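Local coordinates for protein beta-N-acetylhexosaminidase (Streptomyces plicatus, PDB 1JAK) that hydrolyses terminal beta-linked N-acetylhexosamine residues, as a family 20 glycoside hydrolase that works by substrate-assisted catalysis, at residues R178-Y188 with D459-A470; F329-Q337 with Q352-E360. All blocks are in the same frame, centred on the assembly; numbering follows the deposited sequence.

Contact 1 of 2, residues R178-Y188 with D459-A470; sequences RYIDRVARYKY and DYMAFPRLPGVA
Arg178 runs extended from CG to NE with CG anti to its backbone N (chi1 167°), whereas Arg182, one helical turn on, bends at chi2 (-65°); the two routes bring both guanidinium groups to the carboxylate of Asp459. Arg182 grips Asp459 side-on: its NE gives a nearly straight bond to Asp459 OD1 (2.9 Å) and its NH2 one to OD2, both on the syn side though well out of the carboxylate plane. Arg178 NH2 reaches OD2 of Asp459 (2.8 Å) from the opposite face of that plane, and a water joins Arg178 NE to OD1. OD2 thus accepts from two arginines, which fixes the rotation of the carboxylate and probably keeps it ionised; Asp456 takes a second salt bridge from Arg178 NH2. Beyond this network the contact is mostly apolar. CD of Arg182 rests 3.9 Å from CE1 of Phe463, the guanidinium standing steeply to the ring. The Tyr186 ring is sandwiched: CB of its neighbour Arg185 lies over one face, and CG of Pro467 makes a CH-pi contact with the other, 3.8 Å from the centroid. Its hydroxyl passes the edge of the Phe463 ring to bond with Trp496 of helix 493-499. Leu466 sends CD2 toward CG1 of Val183 (4.1 Å) and CD1 toward the Tyr188 ring. Tyr188 OH donates to the carbonyl O of Leu466 (2.7 Å), and CB of Ala470 sits over the Tyr188 ring face as a second CH-pi contact. Tyr179 and Tyr188 also touch strand 440-447. Helices 173-184 and 465-474, crossing at -55° in these segments, pack here as neighbours on the outside of the alpha/beta (TIM) barrel, where its first and last beta-alpha units meet.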
loop_
_atom_site.group_PDB
_atom_site.type_symbol
_atom_site.label_atom_id
_atom_site.label_comp_id
_atom_site.label_asym_id
_atom_site.label_seq_id
_atom_site.Cartn_x
_atom_site.Cartn_y
_atom_site.Cartn_z
ATOM N N ARG A 178 -3.259 -11.851 0.696
ATOM C CA ARG A 178 -2.149 -12.155 -0.194
ATOM C C ARG A 178 -1.495 -10.859 -0.673
ATOM O O ARG A 178 -0.270 -10.740 -0.673
ATOM C CB ARG A 178 -2.638 -12.980 -1.392
ATOM C CG ARG A 178 -1.634 -13.083 -2.536
ATOM C CD ARG A 178 -2.076 -14.111 -3.571
ATOM N NE ARG A 178 -1.450 -13.898 -4.874
ATOM C CZ ARG A 178 -1.454 -14.790 -5.861
ATOM N NH1 ARG A 178 -2.048 -15.968 -5.694
ATOM N NH2 ARG A 178 -0.877 -14.504 -7.022
ATOM N N TYR A 179 -2.307 -9.878 -1.066
ATOM C CA TYR A 179 -1.742 -8.616 -1.536
ATOM C C TYR A 179 -1.054 -7.889 -0.380
ATOM O O TYR A 179 -0.028 -7.234 -0.566
ATOM C CB TYR A 179 -2.823 -7.726 -2.155
ATOM C CG TYR A 179 -2.237 -6.648 -3.038
ATOM C CD1 TYR A 179 -1.594 -6.979 -4.232
ATOM C CD2 TYR A 179 -2.267 -5.308 -2.656
ATOM C CE1 TYR A 179 -0.989 -6.001 -5.023
ATOM C CE2 TYR A 179 -1.663 -4.319 -3.441
ATOM C CZ TYR A 179 -1.026 -4.678 -4.621
ATOM O OH TYR A 179 -0.412 -3.719 -5.396
ATOM N N ILE A 180 -1.626 -8.004 0.814
ATOM C CA ILE A 180 -1.036 -7.385 1.996
ATOM C C ILE A 180 0.374 -7.943 2.180
ATOM O O ILE A 180 1.318 -7.198 2.443
ATOM C CB ILE A 180 -1.893 -7.678 3.257
ATOM C CG1 ILE A 180 -3.097 -6.733 3.279
ATOM C CG2 ILE A 180 -1.049 -7.543 4.528
ATOM C CD1 ILE A 180 -4.145 -7.081 4.317
ATOM N N ASP A 181 0.525 -9.255 2.027
ATOM C CA ASP A 181 1.844 -9.847 2.188
ATOM C C ASP A 181 2.809 -9.374 1.105
ATOM O O ASP A 181 4.005 -9.228 1.359
ATOM C CB ASP A 181 1.742 -11.374 2.224
ATOM C CG ASP A 181 1.013 -11.867 3.465
ATOM O OD1 ASP A 181 1.130 -11.206 4.517
ATOM O OD2 ASP A 181 0.339 -12.912 3.397
ATOM N N ARG A 182 2.297 -9.115 -0.097
ATOM C CA ARG A 182 3.148 -8.629 -1.177
ATOM C C ARG A 182 3.730 -7.266 -0.805
ATOM O O ARG A 182 4.928 -7.027 -0.969
ATOM C CB ARG A 182 2.354 -8.463 -2.480
ATOM C CG ARG A 182 1.772 -9.742 -3.071
ATOM C CD ARG A 182 2.856 -10.717 -3.520
ATOM N NE ARG A 182 2.319 -11.727 -4.430
ATOM C CZ ARG A 182 2.335 -13.039 -4.207
ATOM N NH1 ARG A 182 2.865 -13.526 -3.091
ATOM N NH2 ARG A 182 1.830 -13.868 -5.111
ATOM N N VAL A 183 2.880 -6.373 -0.302
ATOM C CA VAL A 183 3.337 -5.026 0.036
ATOM C C VAL A 183 4.171 -4.942 1.307
ATOM O O VAL A 183 5.055 -4.091 1.413
ATOM C CB VAL A 183 2.151 -4.027 0.134
ATOM C CG1 VAL A 183 1.285 -4.128 -1.118
ATOM C CG2 VAL A 183 1.329 -4.287 1.382
ATOM N N ALA A 184 3.903 -5.829 2.261
ATOM C CA ALA A 184 4.642 -5.838 3.521
ATOM C C ALA A 184 6.142 -6.015 3.293
ATOM O O ALA A 184 6.959 -5.551 4.087
ATOM C CB ALA A 184 4.116 -6.952 4.423
ATOM N N ARG A 185 6.502 -6.680 2.200
ATOM C CA ARG A 185 7.905 -6.922 1.875
ATOM C C ARG A 185 8.727 -5.653 1.741
ATOM O O ARG A 185 9.929 -5.659 1.998
ATOM C CB ARG A 185 8.029 -7.676 0.545
ATOM C CG ARG A 185 7.577 -9.123 0.563
ATOM C CD ARG A 185 7.506 -9.665 -0.865
ATOM N NE ARG A 185 7.125 -11.075 -0.891
ATOM C CZ ARG A 185 7.986 -12.086 -0.816
ATOM N NH1 ARG A 185 9.290 -11.851 -0.722
ATOM N NH2 ARG A 185 7.541 -13.337 -0.816
ATOM N N TYR A 186 8.077 -4.565 1.345
ATOM C CA TYR A 186 8.795 -3.323 1.095
ATOM C C TYR A 186 8.583 -2.172 2.071
ATOM O O TYR A 186 8.804 -1.008 1.739
ATOM C CB TYR A 186 8.505 -2.903 -0.349
ATOM C CG TYR A 186 8.739 -4.063 -1.291
ATOM C CD1 TYR A 186 10.023 -4.576 -1.487
ATOM C CD2 TYR A 186 7.668 -4.736 -1.879
ATOM C CE1 TYR A 186 10.232 -5.734 -2.234
ATOM C CE2 TYR A 186 7.868 -5.900 -2.629
ATOM C CZ TYR A 186 9.152 -6.394 -2.797
ATOM O OH TYR A 186 9.359 -7.563 -3.499
ATOM N N LYS A 187 8.151 -2.516 3.277
ATOM C CA LYS A 187 7.963 -1.550 4.344
ATOM C C LYS A 187 6.859 -0.508 4.166
ATOM O O LYS A 187 6.918 0.566 4.760
ATOM C CB LYS A 187 9.305 -0.862 4.649
ATOM C CG LYS A 187 10.431 -1.852 4.994
ATOM C CD LYS A 187 11.705 -1.132 5.434
ATOM C CE LYS A 187 12.829 -2.109 5.804
ATOM N NZ LYS A 187 13.448 -2.770 4.615
ATOM N N TYR A 188 5.863 -0.816 3.341
ATOM C CA TYR A 188 4.727 0.090 3.185
ATOM C C TYR A 188 4.084 0.057 4.568
ATOM O O TYR A 188 4.173 -0.963 5.255
ATOM C CB TYR A 188 3.729 -0.467 2.165
ATOM C CG TYR A 188 4.065 -0.172 0.724
ATOM C CD1 TYR A 188 3.748 1.065 0.157
ATOM C CD2 TYR A 188 4.683 -1.130 -0.080
ATOM C CE1 TYR A 188 4.038 1.337 -1.181
ATOM C CE2 TYR A 188 4.978 -0.867 -1.418
ATOM C CZ TYR A 188 4.650 0.370 -1.961
ATOM O OH TYR A 188 4.923 0.636 -3.284
ATOM N N ASP A 459 -0.356 -9.314 -9.481
ATOM C CA ASP A 459 1.100 -9.396 -9.356
ATOM C C ASP A 459 1.829 -8.866 -10.588
ATOM O O ASP A 459 2.792 -8.106 -10.469
ATOM C CB ASP A 459 1.563 -10.844 -9.115
ATOM C CG ASP A 459 1.255 -11.345 -7.714
ATOM O OD1 ASP A 459 1.192 -10.525 -6.775
ATOM O OD2 ASP A 459 1.092 -12.575 -7.551
ATOM N N TYR A 460 1.375 -9.273 -11.769
ATOM C CA TYR A 460 2.019 -8.854 -13.008
ATOM C C TYR A 460 2.052 -7.338 -13.198
ATOM O O TYR A 460 3.017 -6.799 -13.748
ATOM C CB TYR A 460 1.329 -9.509 -14.206
ATOM C CG TYR A 460 1.944 -9.127 -15.533
ATOM C CD1 TYR A 460 3.132 -9.711 -15.973
ATOM C CD2 TYR A 460 1.349 -8.155 -16.332
ATOM C CE1 TYR A 460 3.715 -9.327 -17.188
ATOM C CE2 TYR A 460 1.917 -7.766 -17.538
ATOM C CZ TYR A 460 3.096 -8.353 -17.960
ATOM O OH TYR A 460 3.647 -7.955 -19.156
ATOM N N MET A 461 1.010 -6.651 -12.735
ATOM C CA MET A 461 0.949 -5.200 -12.871
ATOM C C MET A 461 1.597 -4.490 -11.683
ATOM O O MET A 461 2.105 -3.378 -11.820
ATOM C CB MET A 461 -0.506 -4.741 -13.035
ATOM C CG MET A 461 -1.162 -5.213 -14.337
ATOM S SD MET A 461 -0.195 -4.829 -15.821
ATOM C CE MET A 461 -0.399 -3.039 -15.929
ATOM N N ALA A 462 1.597 -5.135 -10.520
ATOM C CA ALA A 462 2.197 -4.531 -9.333
ATOM C C ALA A 462 3.722 -4.649 -9.356
ATOM O O ALA A 462 4.425 -3.730 -8.942
ATOM C CB ALA A 462 1.639 -5.182 -8.074
ATOM N N PHE A 463 4.226 -5.784 -9.836
ATOM C CA PHE A 463 5.670 -6.011 -9.907
ATOM C C PHE A 463 6.163 -5.845 -11.340
ATOM O O PHE A 463 5.533 -6.333 -12.277
ATOM C CB PHE A 463 6.013 -7.415 -9.400
ATOM C CG PHE A 463 5.757 -7.610 -7.929
ATOM C CD1 PHE A 463 4.477 -7.896 -7.459
ATOM C CD2 PHE A 463 6.796 -7.496 -7.013
ATOM C CE1 PHE A 463 4.239 -8.067 -6.094
ATOM C CE2 PHE A 463 6.569 -7.665 -5.647
ATOM C CZ PHE A 463 5.286 -7.951 -5.187
ATOM N N PRO A 464 7.364 -5.272 -11.523
ATOM C CA PRO A 464 8.334 -4.773 -10.543
ATOM C C PRO A 464 8.300 -3.313 -10.077
ATOM O O PRO A 464 9.263 -2.855 -9.465
ATOM C CB PRO A 464 9.655 -5.087 -11.224
ATOM C CG PRO A 464 9.346 -4.662 -12.638
ATOM C CD PRO A 464 7.936 -5.215 -12.883
ATOM N N ARG A 465 7.225 -2.579 -10.343
ATOM C CA ARG A 465 7.179 -1.178 -9.926
ATOM C C ARG A 465 6.863 -0.946 -8.445
ATOM O O ARG A 465 7.243 0.083 -7.881
ATOM C CB ARG A 465 6.182 -0.410 -10.802
ATOM C CG ARG A 465 6.622 -0.306 -12.263
ATOM C CD ARG A 465 5.542 0.311 -13.155
ATOM N NE ARG A 465 4.334 -0.512 -13.192
ATOM C CZ ARG A 465 3.327 -0.331 -14.041
ATOM N NH1 ARG A 465 3.371 0.647 -14.936
ATOM N NH2 ARG A 465 2.270 -1.132 -13.993
ATOM N N LEU A 466 6.184 -1.902 -7.815
ATOM C CA LEU A 466 5.808 -1.776 -6.405
ATOM C C LEU A 466 6.976 -1.475 -5.454
ATOM O O LEU A 466 6.874 -0.592 -4.602
ATOM C CB LEU A 466 5.082 -3.048 -5.944
ATOM C CG LEU A 466 4.525 -3.046 -4.518
ATOM C CD1 LEU A 466 3.363 -2.068 -4.412
ATOM C CD2 LEU A 466 4.064 -4.455 -4.159
ATOM N N PRO A 467 8.098 -2.207 -5.576
ATOM C CA PRO A 467 9.234 -1.946 -4.682
ATOM C C PRO A 467 9.798 -0.534 -4.850
ATOM O O PRO A 467 10.254 0.085 -3.885
ATOM C CB PRO A 467 10.258 -3.011 -5.089
ATOM C CG PRO A 467 9.414 -4.113 -5.655
ATOM C CD PRO A 467 8.367 -3.367 -6.444
ATOM N N GLY A 468 9.765 -0.036 -6.081
ATOM C CA GLY A 468 10.286 1.290 -6.367
ATOM C C GLY A 468 9.558 2.406 -5.645
ATOM O O GLY A 468 10.189 3.326 -5.122
ATOM N N VAL A 469 8.231 2.340 -5.613
ATOM C CA VAL A 469 7.458 3.374 -4.935
ATOM C C VAL A 469 7.711 3.295 -3.430
ATOM O O VAL A 469 7.718 4.312 -2.733
ATOM C CB VAL A 469 5.957 3.228 -5.224
ATOM C CG1 VAL A 469 5.187 4.387 -4.592
ATOM C CG2 VAL A 469 5.729 3.196 -6.734
ATOM N N ALA A 470 7.926 2.081 -2.931
ATOM C CA ALA A 470 8.210 1.892 -1.514
ATOM C C ALA A 470 9.534 2.579 -1.190
ATOM O O ALA A 470 9.677 3.207 -0.138
ATOM C CB ALA A 470 8.295 0.403 -1.186
HETATM O O HOH W 1 -1.404 -11.107 -5.804
HETATM O O HOH W 2 8.287 1.954 2.181
#

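Contact 2 of 2, residues F329-Q337 with Q352-E360; sequences FVAFMKRVQ and QLAGAEPVE
Gln337, on helix 326-342 of the alpha/beta (TIM) barrel, reaches into the loop that follows strand 346-350. CB of Gln337 lies 3.6 Å from CG1 of Val359, the two side chains running alongside one another with their ends pointing opposite ways. With CG anti to the carbonyl carbon (chi1 -70°) and the chain extended beyond it, CD arrives between CD1 of Leu353 and CG1 of Val359. At the tip, Gln337 OE1 accepts from the backbone N of Val359 (3.0 Å), and its NE2 donates to the carbonyl O of Glu357 (3.0 Å). Neither bond lies flat: the Val359 nitrogen stands 37° out of the amide carbonyl plane, and NE2 is likewise above the plane of the Glu357 carbonyl. A weak third bond from NE2 back to the carbonyl O of Met333 ties the amide to its own helix. A leucine here would probably leave the Val359 N-H and the Glu357 carbonyl without their mates and free the 357-359 backbone to shift. One helical turn earlier, Met333 bends at chi2 and sets CG against CD1 of Leu353 (3.8 Å). CB of Ala356 packs against the helix, touching both CB of Met333 and CE2 of Phe329; the Phe329 ring turns its edge to the carbonyl O of Gln352. Gln352 comes near the inhibitor pocket: its OE1 accepts a hydrogen bond from NE1 of Trp367, one of the residues lining it. On the exposed side, Lys334 NZ makes a salt bridge with OE1 of Glu357 (3.0 Å), the amine approaching from well out of the carboxylate plane. Nearby, a single water donates one proton to the carbonyl O of Val330 and the other to the carbonyl O of Ala356.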
loop_
_atom_site.group_PDB
_atom_site.type_symbol
_atom_site.label_atom_id
_atom_site.label_comp_id
_atom_site.label_asym_id
_atom_site.label_seq_id
_atom_site.Cartn_x
_atom_site.Cartn_y
_atom_site.Cartn_z
ATOM N N PHE A 329 -20.187 20.556 -6.244
ATOM C CA PHE A 329 -19.093 19.757 -5.698
ATOM C C PHE A 329 -18.536 20.468 -4.467
ATOM O O PHE A 329 -18.338 19.852 -3.416
ATOM C CB PHE A 329 -17.986 19.591 -6.741
ATOM C CG PHE A 329 -16.790 18.824 -6.246
ATOM C CD1 PHE A 329 -16.809 17.433 -6.193
ATOM C CD2 PHE A 329 -15.640 19.493 -5.842
ATOM C CE1 PHE A 329 -15.693 16.721 -5.747
ATOM C CE2 PHE A 329 -14.519 18.793 -5.393
ATOM C CZ PHE A 329 -14.548 17.403 -5.348
ATOM N N VAL A 330 -18.287 21.768 -4.596
ATOM C CA VAL A 330 -17.760 22.547 -3.481
ATOM C C VAL A 330 -18.741 22.544 -2.310
ATOM O O VAL A 330 -18.344 22.336 -1.163
ATOM C CB VAL A 330 -17.459 24.007 -3.902
ATOM C CG1 VAL A 330 -16.974 24.811 -2.698
ATOM C CG2 VAL A 330 -16.403 24.024 -4.998
ATOM N N ALA A 331 -20.021 22.767 -2.595
ATOM C CA ALA A 331 -21.038 22.772 -1.548
ATOM C C ALA A 331 -21.087 21.412 -0.855
ATOM O O ALA A 331 -21.159 21.332 0.373
ATOM C CB ALA A 331 -22.407 23.106 -2.141
ATOM N N PHE A 332 -21.045 20.346 -1.650
ATOM C CA PHE A 332 -21.084 18.986 -1.120
ATOM C C PHE A 332 -19.921 18.721 -0.169
ATOM O O PHE A 332 -20.114 18.227 0.946
ATOM C CB PHE A 332 -21.027 17.971 -2.267
ATOM C CG PHE A 332 -21.066 16.536 -1.811
ATOM C CD1 PHE A 332 -22.275 15.919 -1.508
ATOM C CD2 PHE A 332 -19.888 15.807 -1.677
ATOM C CE1 PHE A 332 -22.314 14.588 -1.076
ATOM C CE2 PHE A 332 -19.916 14.477 -1.246
ATOM C CZ PHE A 332 -21.130 13.868 -0.946
ATOM N N MET A 333 -18.712 19.041 -0.610
ATOM C CA MET A 333 -17.535 18.813 0.219
ATOM C C MET A 333 -17.533 19.666 1.481
ATOM O O MET A 333 -17.029 19.241 2.518
ATOM C CB MET A 333 -16.261 19.050 -0.592
ATOM C CG MET A 333 -16.025 17.969 -1.639
ATOM S SD MET A 333 -16.013 16.318 -0.887
ATOM C CE MET A 333 -15.138 15.370 -2.162
ATOM N N LYS A 334 -18.101 20.865 1.401
ATOM C CA LYS A 334 -18.164 21.739 2.568
ATOM C C LYS A 334 -19.056 21.085 3.626
ATOM O O LYS A 334 -18.784 21.157 4.828
ATOM C CB LYS A 334 -18.746 23.102 2.174
ATOM C CG LYS A 334 -18.923 24.076 3.335
ATOM C CD LYS A 334 -17.590 24.605 3.837
ATOM C CE LYS A 334 -17.786 25.643 4.935
ATOM N NZ LYS A 334 -16.501 26.298 5.317
ATOM N N ARG A 335 -20.112 20.430 3.159
ATOM C CA ARG A 335 -21.072 19.768 4.036
ATOM C C ARG A 335 -20.623 18.413 4.578
ATOM O O ARG A 335 -20.895 18.085 5.734
ATOM C CB ARG A 335 -22.399 19.588 3.295
ATOM C CG ARG A 335 -23.048 20.896 2.864
ATOM C CD ARG A 335 -24.130 20.663 1.822
ATOM N NE ARG A 335 -24.750 21.917 1.399
ATOM C CZ ARG A 335 -25.538 22.041 0.337
ATOM N NH1 ARG A 335 -25.808 20.985 -0.419
ATOM N NH2 ARG A 335 -26.061 23.223 0.030
ATOM N N VAL A 336 -19.930 17.628 3.759
ATOM C CA VAL A 336 -19.516 16.294 4.187
ATOM C C VAL A 336 -18.189 16.152 4.932
ATOM O O VAL A 336 -18.053 15.263 5.772
ATOM C CB VAL A 336 -19.505 15.310 2.994
ATOM C CG1 VAL A 336 -20.899 15.208 2.396
ATOM C CG2 VAL A 336 -18.507 15.769 1.949
ATOM N N GLN A 337 -17.208 17.002 4.645
ATOM C CA GLN A 337 -15.927 16.874 5.338
ATOM C C GLN A 337 -16.077 16.846 6.858
ATOM O O GLN A 337 -15.455 16.020 7.529
ATOM C CB GLN A 337 -14.966 17.998 4.943
ATOM C CG GLN A 337 -14.456 17.914 3.514
ATOM C CD GLN A 337 -13.391 18.953 3.223
ATOM O OE1 GLN A 337 -12.224 18.779 3.577
ATOM N NE2 GLN A 337 -13.793 20.048 2.586
ATOM N N GLN A 352 -8.708 16.654 -6.028
ATOM C CA GLN A 352 -9.795 17.517 -6.483
ATOM C C GLN A 352 -10.361 18.247 -5.261
ATOM O O GLN A 352 -10.973 19.309 -5.385
ATOM C CB GLN A 352 -10.911 16.698 -7.140
ATOM C CG GLN A 352 -10.627 16.266 -8.573
ATOM C CD GLN A 352 -9.429 15.352 -8.683
ATOM O OE1 GLN A 352 -9.276 14.420 -7.897
ATOM N NE2 GLN A 352 -8.580 15.602 -9.673
ATOM N N LEU A 353 -10.157 17.667 -4.081
ATOM C CA LEU A 353 -10.643 18.271 -2.840
ATOM C C LEU A 353 -9.947 19.607 -2.572
ATOM O O LEU A 353 -10.484 20.463 -1.863
ATOM C CB LEU A 353 -10.416 17.320 -1.655
ATOM C CG LEU A 353 -10.911 17.776 -0.274
ATOM C CD1 LEU A 353 -12.417 18.001 -0.306
ATOM C CD2 LEU A 353 -10.567 16.722 0.767
ATOM N N ALA A 354 -8.757 19.784 -3.142
ATOM C CA ALA A 354 -7.998 21.022 -2.961
ATOM C C ALA A 354 -8.760 22.202 -3.552
ATOM O O ALA A 354 -8.490 23.362 -3.225
ATOM C CB ALA A 354 -6.627 20.901 -3.616
ATOM N N GLY A 355 -9.708 21.901 -4.432
ATOM C CA GLY A 355 -10.505 22.952 -5.036
ATOM C C GLY A 355 -11.820 23.139 -4.302
ATOM O O GLY A 355 -12.683 23.895 -4.752
ATOM N N ALA A 356 -11.974 22.464 -3.165
ATOM C CA ALA A 356 -13.202 22.555 -2.383
ATOM C C ALA A 356 -12.942 22.818 -0.901
ATOM O O ALA A 356 -13.600 22.243 -0.031
ATOM C CB ALA A 356 -14.024 21.283 -2.553
ATOM N N GLU A 357 -11.970 23.681 -0.629
ATOM C CA GLU A 357 -11.615 24.079 0.730
ATOM C C GLU A 357 -11.413 22.941 1.733
ATOM O O GLU A 357 -12.292 22.653 2.551
ATOM C CB GLU A 357 -12.672 25.048 1.265
ATOM C CG GLU A 357 -12.362 25.615 2.638
ATOM C CD GLU A 357 -13.396 26.624 3.096
ATOM O OE1 GLU A 357 -14.604 26.303 3.052
ATOM O OE2 GLU A 357 -13.002 27.737 3.504
ATOM N N PRO A 358 -10.244 22.286 1.687
ATOM C CA PRO A 358 -9.953 21.186 2.612
ATOM C C PRO A 358 -10.035 21.688 4.051
ATOM O O PRO A 358 -9.584 22.798 4.348
ATOM C CB PRO A 358 -8.526 20.788 2.239
ATOM C CG PRO A 358 -8.436 21.145 0.787
ATOM C CD PRO A 358 -9.136 22.480 0.736
ATOM N N VAL A 359 -10.610 20.885 4.940
ATOM C CA VAL A 359 -10.712 21.279 6.342
ATOM C C VAL A 359 -9.349 21.138 7.003
ATOM O O VAL A 359 -8.449 20.495 6.466
ATOM C CB VAL A 359 -11.733 20.410 7.120
ATOM C CG1 VAL A 359 -13.134 20.650 6.588
ATOM C CG2 VAL A 359 -11.363 18.934 7.009
ATOM N N GLU A 360 -9.194 21.751 8.170
ATOM C CA GLU A 360 -7.936 21.676 8.894
ATOM C C GLU A 360 -7.592 20.217 9.177
ATOM O O GLU A 360 -8.464 19.427 9.541
ATOM C CB GLU A 360 -8.042 22.454 10.209
ATOM C CG GLU A 360 -6.829 22.314 11.116
ATOM C CD GLU A 360 -6.933 23.175 12.362
ATOM O OE1 GLU A 360 -7.981 23.117 13.039
ATOM O OE2 GLU A 360 -5.964 23.902 12.667
HETATM O O HOH W 3 -16.008 23.367 0.092
#

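From the N terminus the chain first passes through the mixed-sheet domain, then enters the catalytic barrel and reaches 178-188 on helix 173-184. Its partner, 459-470, comes only near the end of the barrel, so contact 1 closes a loop of 270 residues that takes in most of the barrel strands. Contact 2 is nested inside that loop and is local: only 14 residues, including strand 346-350, separate 329-337 from 352-360. Contact 1 joins the start of the barrel to its end, and contact 2 ties helix 326-342 to the loop leading to strand 363-366. The two do not touch; their centres lie 32 Å apart, their nearest atoms about 18 Å.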